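Local coordinates for protein pullulanase (Klebsiella oxytoca, PDB 2YOC) that hydrolyses α-1,6-glucosidic linkages in pullulan and related dextrins, and is exported by a type 2 secretion system, at residues V958-N966 and V977-A988; K945-G953 and L990-V999. All coordinates share one frame; numbering follows the deposited sequence.

Both contacts lie in the C-terminal region of the enzyme, on the antiparallel sheet that holds strands 975-981 and 994-1002 side by side, and both end at the same calcium ion. Interaction 1 builds the sheet itself: backbone bonds pair strand 962-965, outermost in that sheet within the chain, with its neighbour, and a buried arginine ties the turn beyond. Interaction 2 instead lays the loop 945-953 against the next strand and the calcium loop before it, chiefly through side chains. Most touching residues in each are buried, yet interaction 1 reaches sulfate ions and interaction 2 has exposed Leu990 and Arg993 at its margin. Asp982 comes from the first, Asp991 and Leu994 from the second.

Interaction 1. Residues V958-N966 and V977-A988; sequences VMKRVDFRN and VMTVDDGMKAGA. With CA (calcium ion), chain M; SO4 (sulfate ion), chain U; SO4 (sulfate ion), chain V.
Over the centre of one face of the Arg961 guanidinium sits the methyl CB of Ala986, 3.7 Å above the plane, while Ala988 O and an oxygen of a sulfate ion lie at its edge. The bond from Arg961 NH2 to Ala988 O (2.8 Å) is nearly straight at 169° and meets a lone pair in the carbonyl plane. Arg961 NH1 is shared: it donates to Asp981 O at 2.8 Å and forms a salt bridge with Asp982 OD1 at 3.0 Å, the carboxylate oxygen standing further out of the guanidinium plane. The arm reaches these acceptors because CG stands opposite the carbonyl carbon (chi1 -61°) and the chain runs extended to NE. Asp982 OD1 offers NH1 its anti lone pair and also accepts from Leu990 N; OD2 binds the calcium at 2.3 Å, a site completed by Ser989, Asp991, Leu994 and Gln1058. Arg961 is thus a second-shell group that probably steadies a metal ligand and may balance its charge.

From Arg961 the chain runs into a β-hairpin, strands 962-965 and 975-981, at the edge of the C-terminal antiparallel sheet. Asp963 and Thr979 form its clear hydrogen-bonded pair, with Thr979 N to Asp963 O the shorter of the two bonds at 2.7 Å. Phe964 and Met978 face each other as a non-hydrogen-bonded pair. Val977 O lies at the edge of the Phe964 ring, and the selenium of selenomethionine Met978 approaches in an oblique Met-aromatic contact, 4.8 Å from the centroid and 53° off the normal. Val962 and Val980 meet through their CG2 methyls on this same face. On the other face CG of Arg965 touches CG1 of Val977 and CG2 of Thr979, both from one side, and its guanidinium has a second sulfate at the edge, NH1 3.6 Å from sulfate O2.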
loop_
_atom_site.group_PDB
_atom_site.type_symbol
_atom_site.label_atom_id
_atom_site.label_comp_id
_atom_site.label_asym_id
_atom_site.label_seq_id
_atom_site.Cartn_x
_atom_site.Cartn_y
_atom_site.Cartn_z
ATOM N N VAL B 958 21.351 -15.693 3.597
ATOM C CA VAL B 958 20.437 -15.509 2.467
ATOM C C VAL B 958 20.338 -14.035 2.083
ATOM O O VAL B 958 20.640 -13.683 0.953
ATOM C CB VAL B 958 19.071 -16.192 2.687
ATOM C CG1 VAL B 958 18.105 -15.876 1.551
ATOM C CG2 VAL B 958 19.259 -17.693 2.822
HETATM N N MSE B 959 20.036 -13.190 3.045
HETATM C CA MSE B 959 19.890 -11.759 2.863
HETATM C C MSE B 959 21.136 -11.028 2.386
HETATM O O MSE B 959 21.002 -10.083 1.611
HETATM C CB MSE B 959 19.341 -11.152 4.138
HETATM C CG MSE B 959 17.956 -11.682 4.451
HETATM SE SE MSE B 959 17.261 -10.895 6.043
HETATM C CE MSE B 959 17.183 -9.027 5.380
ATOM N N LYS B 960 22.338 -11.474 2.822
ATOM C CA LYS B 960 23.642 -10.905 2.466
ATOM C C LYS B 960 24.157 -11.385 1.117
ATOM O O LYS B 960 25.165 -10.840 0.643
ATOM C CB LYS B 960 24.689 -11.317 3.511
ATOM C CG LYS B 960 24.723 -10.442 4.739
ATOM C CD LYS B 960 25.859 -10.790 5.669
ATOM C CE LYS B 960 25.352 -11.285 6.995
ATOM N NZ LYS B 960 26.359 -11.131 8.076
ATOM N N ARG B 961 23.540 -12.439 0.534
ATOM C CA ARG B 961 24.050 -13.077 -0.679
ATOM C C ARG B 961 23.038 -13.274 -1.818
ATOM O O ARG B 961 23.419 -13.294 -2.995
ATOM C CB ARG B 961 24.645 -14.455 -0.303
ATOM C CG ARG B 961 25.805 -14.428 0.670
ATOM C CD ARG B 961 26.232 -15.829 1.041
ATOM N NE ARG B 961 27.380 -15.847 1.949
ATOM C CZ ARG B 961 28.635 -15.925 1.555
ATOM N NH1 ARG B 961 28.925 -16.055 0.271
ATOM N NH2 ARG B 961 29.616 -15.930 2.443
ATOM N N VAL B 962 21.776 -13.511 -1.468
ATOM C CA VAL B 962 20.697 -13.744 -2.427
ATOM C C VAL B 962 19.982 -12.446 -2.819
ATOM O O VAL B 962 19.648 -11.602 -1.972
ATOM C CB VAL B 962 19.715 -14.825 -1.929
ATOM C CG1 VAL B 962 18.525 -14.985 -2.876
ATOM C CG2 VAL B 962 20.426 -16.147 -1.724
ATOM N N ASP B 963 19.787 -12.305 -4.130
ATOM C CA ASP B 963 19.062 -11.238 -4.810
ATOM C C ASP B 963 18.542 -11.776 -6.142
ATOM O O ASP B 963 18.944 -12.864 -6.577
ATOM C CB ASP B 963 19.916 -9.954 -4.981
ATOM C CG ASP B 963 19.148 -8.630 -5.126
ATOM O OD1 ASP B 963 17.912 -8.611 -4.876
ATOM O OD2 ASP B 963 19.784 -7.613 -5.440
ATOM N N PHE B 964 17.622 -11.018 -6.763
ATOM C CA PHE B 964 16.973 -11.360 -8.022
ATOM C C PHE B 964 17.014 -10.229 -9.003
ATOM O O PHE B 964 16.960 -9.052 -8.614
ATOM C CB PHE B 964 15.502 -11.725 -7.790
ATOM C CG PHE B 964 15.260 -12.875 -6.853
ATOM C CD1 PHE B 964 15.206 -14.177 -7.327
ATOM C CD2 PHE B 964 15.052 -12.655 -5.500
ATOM C CE1 PHE B 964 14.942 -15.241 -6.466
ATOM C CE2 PHE B 964 14.807 -13.723 -4.633
ATOM C CZ PHE B 964 14.766 -15.009 -5.123
ATOM N N ARG B 965 17.051 -10.612 -10.303
ATOM C CA ARG B 965 16.973 -9.726 -11.482
ATOM C C ARG B 965 15.667 -10.050 -12.229
ATOM O O ARG B 965 15.041 -11.072 -11.941
ATOM C CB ARG B 965 18.186 -9.857 -12.417
ATOM C CG ARG B 965 19.485 -10.168 -11.710
ATOM C CD ARG B 965 20.117 -8.913 -11.177
ATOM N NE ARG B 965 21.292 -8.524 -11.949
ATOM C CZ ARG B 965 21.360 -7.470 -12.760
ATOM N NH1 ARG B 965 20.294 -6.688 -12.942
ATOM N NH2 ARG B 965 22.490 -7.189 -13.399
ATOM N N ASN B 966 15.263 -9.187 -13.183
ATOM C CA ASN B 966 14.004 -9.261 -13.948
ATOM C C ASN B 966 12.849 -9.091 -12.961
ATOM O O ASN B 966 11.913 -9.888 -12.876
ATOM C CB ASN B 966 13.878 -10.518 -14.828
ATOM C CG ASN B 966 12.576 -10.573 -15.586
ATOM O OD1 ASN B 966 12.184 -9.630 -16.290
ATOM N ND2 ASN B 966 11.812 -11.614 -15.327
ATOM N N VAL B 977 15.154 -15.113 -12.281
ATOM C CA VAL B 977 16.603 -14.940 -12.262
ATOM C C VAL B 977 17.079 -14.674 -10.838
ATOM O O VAL B 977 16.770 -13.617 -10.271
ATOM C CB VAL B 977 17.093 -13.883 -13.292
ATOM C CG1 VAL B 977 18.580 -13.617 -13.139
ATOM C CG2 VAL B 977 16.796 -14.333 -14.721
HETATM N N MSE B 978 17.820 -15.647 -10.253
HETATM C CA MSE B 978 18.335 -15.546 -8.891
HETATM C C MSE B 978 19.834 -15.474 -8.894
HETATM O O MSE B 978 20.476 -16.271 -9.574
HETATM C CB MSE B 978 17.867 -16.741 -8.054
HETATM C CG MSE B 978 18.147 -16.584 -6.551
HETATM SE SE MSE B 978 17.448 -18.044 -5.460
HETATM C CE MSE B 978 18.562 -19.490 -6.081
ATOM N N THR B 979 20.397 -14.539 -8.116
ATOM C CA THR B 979 21.841 -14.393 -8.000
ATOM C C THR B 979 22.276 -14.691 -6.559
ATOM O O THR B 979 21.609 -14.235 -5.632
ATOM C CB THR B 979 22.335 -13.014 -8.510
ATOM O OG1 THR B 979 22.023 -11.991 -7.574
ATOM C CG2 THR B 979 21.820 -12.655 -9.889
ATOM N N VAL B 980 23.369 -15.486 -6.374
ATOM C CA VAL B 980 23.909 -15.847 -5.054
ATOM C C VAL B 980 25.369 -15.424 -4.979
ATOM O O VAL B 980 26.196 -15.926 -5.739
ATOM C CB VAL B 980 23.712 -17.332 -4.655
ATOM C CG1 VAL B 980 24.190 -17.566 -3.223
ATOM C CG2 VAL B 980 22.243 -17.765 -4.811
ATOM N N ASP B 981 25.687 -14.504 -4.061
ATOM C CA ASP B 981 27.021 -13.960 -3.900
ATOM C C ASP B 981 27.941 -14.843 -3.081
ATOM O O ASP B 981 27.538 -15.389 -2.056
ATOM C CB ASP B 981 26.965 -12.548 -3.274
ATOM C CG ASP B 981 28.211 -11.710 -3.518
ATOM O OD1 ASP B 981 28.984 -12.055 -4.421
ATOM O OD2 ASP B 981 28.404 -10.692 -2.809
ATOM N N ASP B 982 29.205 -14.960 -3.528
ATOM C CA ASP B 982 30.297 -15.579 -2.797
ATOM C C ASP B 982 31.455 -14.601 -2.804
ATOM O O ASP B 982 32.554 -14.910 -2.320
ATOM C CB ASP B 982 30.677 -16.960 -3.319
ATOM C CG ASP B 982 31.366 -17.829 -2.255
ATOM O OD1 ASP B 982 30.965 -17.757 -1.056
ATOM O OD2 ASP B 982 32.306 -18.572 -2.612
ATOM N N GLY B 983 31.175 -13.393 -3.312
ATOM C CA GLY B 983 32.109 -12.276 -3.381
ATOM C C GLY B 983 32.473 -11.689 -2.028
ATOM O O GLY B 983 31.782 -11.887 -1.033
HETATM N N MSE B 984 33.565 -10.954 -1.996
HETATM C CA MSE B 984 34.144 -10.280 -0.836
HETATM C C MSE B 984 33.140 -9.459 0.024
HETATM O O MSE B 984 33.323 -9.344 1.243
HETATM C CB MSE B 984 35.404 -9.478 -1.274
HETATM C CG MSE B 984 35.289 -7.969 -1.317
HETATM SE SE MSE B 984 36.850 -7.128 -2.097
HETATM C CE MSE B 984 35.948 -6.334 -3.619
ATOM N N LYS B 985 32.097 -8.891 -0.606
ATOM C CA LYS B 985 31.180 -8.066 0.128
ATOM C C LYS B 985 30.211 -8.889 0.938
ATOM O O LYS B 985 29.647 -8.359 1.897
ATOM C CB LYS B 985 30.493 -7.051 -0.794
ATOM C CG LYS B 985 31.247 -5.749 -0.888
ATOM C CD LYS B 985 30.873 -5.018 -2.146
ATOM C CE LYS B 985 30.109 -3.759 -1.843
ATOM N NZ LYS B 985 30.900 -2.532 -2.176
ATOM N N ALA B 986 30.028 -10.189 0.579
ATOM C CA ALA B 986 29.141 -11.128 1.275
ATOM C C ALA B 986 29.752 -11.597 2.599
ATOM O O ALA B 986 29.050 -11.741 3.601
ATOM C CB ALA B 986 28.857 -12.329 0.391
ATOM N N GLY B 987 31.050 -11.834 2.588
ATOM C CA GLY B 987 31.782 -12.345 3.726
ATOM C C GLY B 987 32.842 -13.325 3.277
ATOM O O GLY B 987 33.701 -13.003 2.440
ATOM N N ALA B 988 32.739 -14.558 3.790
ATOM C CA ALA B 988 33.695 -15.623 3.515
ATOM C C ALA B 988 33.404 -16.340 2.206
ATOM O O ALA B 988 32.249 -16.384 1.743
ATOM C CB ALA B 988 33.696 -16.612 4.665
HETATM CA CA CA M . 34.423 -18.092 -3.306
HETATM S S SO4 U . 16.513 -5.814 -12.840
HETATM O O1 SO4 U . 15.063 -5.520 -12.772
HETATM O O2 SO4 U . 16.920 -6.452 -11.583
HETATM O O3 SO4 U . 17.281 -4.574 -12.983
HETATM O O4 SO4 U . 16.784 -6.689 -14.025
HETATM S S SO4 V . 30.926 -14.670 7.395
HETATM O O1 SO4 V . 32.091 -15.378 7.923
HETATM O O2 SO4 V . 31.197 -13.216 7.501
HETATM O O3 SO4 V . 30.690 -15.072 5.989
HETATM O O4 SO4 V . 29.712 -15.022 8.175
HETATM O O HOH W 1 13.109 -13.082 -11.459
#

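Interaction 2. Residues K945-G953 and L990-V999. With CA (calcium ion), chain M.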
loop_
_atom_site.group_PDB
_atom_site.type_symbol
_atom_site.label_atom_id
_atom_site.label_comp_id
_atom_site.label_asym_id
_atom_site.label_seq_id
_atom_site.Cartn_x
_atom_site.Cartn_y
_atom_site.Cartn_z
ATOM N N LYS B 945 23.200 -30.119 -5.010
ATOM C CA LYS B 945 24.358 -30.579 -4.252
ATOM C C LYS B 945 25.711 -30.088 -4.826
ATOM O O LYS B 945 26.754 -30.320 -4.209
ATOM C CB LYS B 945 24.314 -32.107 -4.003
ATOM C CG LYS B 945 24.266 -33.002 -5.237
ATOM C CD LYS B 945 24.331 -34.472 -4.860
ATOM C CE LYS B 945 25.588 -35.159 -5.326
ATOM N NZ LYS B 945 25.394 -35.790 -6.657
ATOM N N SER B 946 25.693 -29.369 -5.975
ATOM C CA SER B 946 26.899 -28.866 -6.633
ATOM C C SER B 946 27.551 -27.628 -6.020
ATOM O O SER B 946 28.630 -27.260 -6.465
ATOM C CB SER B 946 26.657 -28.679 -8.124
ATOM O OG SER B 946 26.217 -27.376 -8.461
ATOM N N SER B 947 26.910 -26.955 -5.042
ATOM C CA SER B 947 27.491 -25.755 -4.419
ATOM C C SER B 947 26.912 -25.479 -3.053
ATOM O O SER B 947 25.686 -25.555 -2.897
ATOM C CB SER B 947 27.262 -24.524 -5.291
ATOM O OG SER B 947 27.861 -23.400 -4.666
ATOM N N PRO B 948 27.734 -25.032 -2.070
ATOM C CA PRO B 948 27.166 -24.684 -0.761
ATOM C C PRO B 948 26.280 -23.437 -0.843
ATOM O O PRO B 948 25.520 -23.171 0.103
ATOM C CB PRO B 948 28.408 -24.459 0.105
ATOM C CG PRO B 948 29.471 -24.087 -0.804
ATOM C CD PRO B 948 29.202 -24.851 -2.072
ATOM N N LEU B 949 26.385 -22.676 -1.987
ATOM C CA LEU B 949 25.636 -21.452 -2.270
ATOM C C LEU B 949 24.141 -21.682 -2.447
ATOM O O LEU B 949 23.355 -20.777 -2.176
ATOM C CB LEU B 949 26.227 -20.697 -3.467
ATOM C CG LEU B 949 27.649 -20.088 -3.304
ATOM C CD1 LEU B 949 28.141 -19.487 -4.609
ATOM C CD2 LEU B 949 27.709 -19.025 -2.187
ATOM N N PHE B 950 23.747 -22.881 -2.883
ATOM C CA PHE B 950 22.343 -23.244 -3.075
ATOM C C PHE B 950 21.605 -23.476 -1.745
ATOM O O PHE B 950 20.369 -23.359 -1.694
ATOM C CB PHE B 950 22.243 -24.541 -3.878
ATOM C CG PHE B 950 22.471 -24.356 -5.345
ATOM C CD1 PHE B 950 21.546 -23.674 -6.128
ATOM C CD2 PHE B 950 23.610 -24.868 -5.959
ATOM C CE1 PHE B 950 21.751 -23.518 -7.502
ATOM C CE2 PHE B 950 23.818 -24.694 -7.330
ATOM C CZ PHE B 950 22.884 -24.027 -8.093
ATOM N N THR B 951 22.361 -23.880 -0.704
ATOM C CA THR B 951 21.849 -24.274 0.608
ATOM C C THR B 951 22.554 -23.516 1.740
ATOM O O THR B 951 23.279 -24.115 2.545
ATOM C CB THR B 951 21.982 -25.796 0.748
ATOM O OG1 THR B 951 23.376 -26.143 0.665
ATOM C CG2 THR B 951 21.155 -26.559 -0.299
ATOM N N LEU B 952 22.351 -22.184 1.779
ATOM C CA LEU B 952 22.976 -21.285 2.753
ATOM C C LEU B 952 22.579 -21.561 4.197
ATOM O O LEU B 952 23.390 -21.292 5.091
ATOM C CB LEU B 952 22.759 -19.808 2.407
ATOM C CG LEU B 952 23.407 -19.243 1.141
ATOM C CD1 LEU B 952 22.922 -17.822 0.871
ATOM C CD2 LEU B 952 24.924 -19.251 1.232
ATOM N N GLY B 953 21.353 -22.070 4.423
ATOM C CA GLY B 953 20.869 -22.392 5.764
ATOM C C GLY B 953 20.512 -21.234 6.687
ATOM O O GLY B 953 19.426 -21.248 7.272
ATOM N N LEU B 990 32.509 -19.254 0.460
ATOM C CA LEU B 990 31.883 -20.540 0.785
ATOM C C LEU B 990 32.247 -21.643 -0.204
ATOM O O LEU B 990 32.499 -22.754 0.231
ATOM C CB LEU B 990 30.358 -20.415 0.959
ATOM C CG LEU B 990 29.918 -19.527 2.093
ATOM C CD1 LEU B 990 28.467 -19.624 2.290
ATOM C CD2 LEU B 990 30.621 -19.887 3.389
ATOM N N ASP B 991 32.271 -21.341 -1.513
ATOM C CA ASP B 991 32.640 -22.251 -2.595
ATOM C C ASP B 991 34.040 -21.832 -3.071
ATOM O O ASP B 991 34.238 -20.699 -3.503
ATOM C CB ASP B 991 31.600 -22.180 -3.738
ATOM C CG ASP B 991 31.616 -23.335 -4.727
ATOM O OD1 ASP B 991 32.719 -23.712 -5.186
ATOM O OD2 ASP B 991 30.521 -23.819 -5.096
ATOM N N SER B 992 35.015 -22.725 -2.944
ATOM C CA SER B 992 36.417 -22.436 -3.311
ATOM C C SER B 992 36.600 -22.326 -4.803
ATOM O O SER B 992 37.614 -21.799 -5.254
ATOM C CB SER B 992 37.345 -23.525 -2.787
ATOM O OG SER B 992 36.965 -24.780 -3.335
ATOM N N ARG B 993 35.654 -22.863 -5.566
ATOM C CA ARG B 993 35.694 -22.861 -7.011
ATOM C C ARG B 993 34.949 -21.638 -7.592
ATOM O O ARG B 993 35.401 -21.088 -8.596
ATOM C CB ARG B 993 35.166 -24.227 -7.519
ATOM C CG ARG B 993 34.635 -24.286 -8.965
ATOM C CD ARG B 993 34.100 -25.667 -9.319
ATOM N NE ARG B 993 32.764 -25.883 -8.772
ATOM C CZ ARG B 993 31.641 -25.709 -9.460
ATOM N NH1 ARG B 993 31.684 -25.330 -10.730
ATOM N NH2 ARG B 993 30.465 -25.920 -8.885
ATOM N N LEU B 994 33.831 -21.198 -6.939
ATOM C CA LEU B 994 32.978 -20.079 -7.412
ATOM C C LEU B 994 33.095 -18.763 -6.635
ATOM O O LEU B 994 33.541 -18.751 -5.484
ATOM C CB LEU B 994 31.484 -20.491 -7.540
ATOM C CG LEU B 994 31.178 -21.789 -8.282
ATOM C CD1 LEU B 994 29.702 -22.032 -8.360
ATOM C CD2 LEU B 994 31.781 -21.817 -9.674
ATOM N N ASP B 995 32.691 -17.659 -7.300
ATOM C CA ASP B 995 32.631 -16.291 -6.781
ATOM C C ASP B 995 31.160 -15.906 -6.653
ATOM O O ASP B 995 30.833 -14.959 -5.950
ATOM C CB ASP B 995 33.316 -15.308 -7.744
ATOM C CG ASP B 995 34.650 -14.715 -7.296
ATOM O OD1 ASP B 995 35.036 -14.923 -6.111
ATOM O OD2 ASP B 995 35.309 -14.029 -8.131
ATOM N N GLY B 996 30.297 -16.645 -7.345
ATOM C CA GLY B 996 28.865 -16.405 -7.379
ATOM C C GLY B 996 28.110 -17.382 -8.253
ATOM O O GLY B 996 28.718 -18.155 -8.999
ATOM N N LEU B 997 26.766 -17.343 -8.170
ATOM C CA LEU B 997 25.828 -18.220 -8.889
ATOM C C LEU B 997 24.659 -17.483 -9.503
ATOM O O LEU B 997 24.151 -16.515 -8.926
ATOM C CB LEU B 997 25.235 -19.231 -7.897
ATOM C CG LEU B 997 25.195 -20.684 -8.289
ATOM C CD1 LEU B 997 26.162 -20.988 -9.446
ATOM C CD2 LEU B 997 25.505 -21.556 -7.087
ATOM N N VAL B 998 24.173 -18.008 -10.641
ATOM C CA VAL B 998 22.975 -17.499 -11.320
ATOM C C VAL B 998 22.030 -18.661 -11.637
ATOM O O VAL B 998 22.436 -19.626 -12.294
ATOM C CB VAL B 998 23.228 -16.588 -12.558
ATOM C CG1 VAL B 998 21.921 -16.167 -13.205
ATOM C CG2 VAL B 998 24.032 -15.355 -12.183
ATOM N N VAL B 999 20.788 -18.574 -11.159
ATOM C CA VAL B 999 19.767 -19.546 -11.491
ATOM C C VAL B 999 18.799 -18.822 -12.438
ATOM O O VAL B 999 18.222 -17.783 -12.083
ATOM C CB VAL B 999 19.050 -20.157 -10.265
ATOM C CG1 VAL B 999 17.936 -21.114 -10.694
ATOM C CG2 VAL B 999 20.029 -20.871 -9.348
HETATM CA CA CA M . 34.423 -18.092 -3.306
#
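Ser947 meets Asp991 where two side-chain turns come together, an ST turn on the loop 945-953 and an Asx turn within the calcium-binding loop of the C-terminal β-domain. Among the polar contacts, Ser947 OG donates to the anti lone pair of Asp991 OD2 at 2.7 Å. Ser947 OG also accepts from Leu949 N at 3.1 Å, so one oxygen closes its own turn while reaching across. Its position opposite the backbone N (chi1 -179°) allows both. Asp991 is likewise doubly employed: OD1 takes Arg993 N at 3.1 Å on its anti lone pair and Leu994 N at 3.3 Å from above the carboxylate plane. The carboxylate is thus bonded at both oxygens, OD1 tying the chain at 993-994 back to Asp991. Arg993 adds a weak bond from NH2 to Ser946 O, at the edge of its guanidinium; its stronger partner is Glu1055, through NH1.

Metal coordination involves the same loop. Asp991 O binds the calcium at 2.6 Å and Leu994 O at 2.4 Å, with Asp982, Ser989 and Gln1058 supplying the other ligands. Ser947 is therefore placed in the second shell, where it probably steadies the side chain of a residue whose carbonyl is a ligand.

The remaining contacts are apolar. Pro948 CG and Leu949 CD2 rest near CB of Leu990, whose CD1 meets CD2 of Leu952. Leu997 CD2 touches CB of Leu949 and, at roughly a right angle to that direction, lies over one face of the Phe950 ring, a CH-pi contact 3.9 Å from the centroid and 24° off the normal. That methyl is displaced toward the rim of the ring, whose edge is met by Val999: its CG2 lies 3.7 Å from Phe950 CE1.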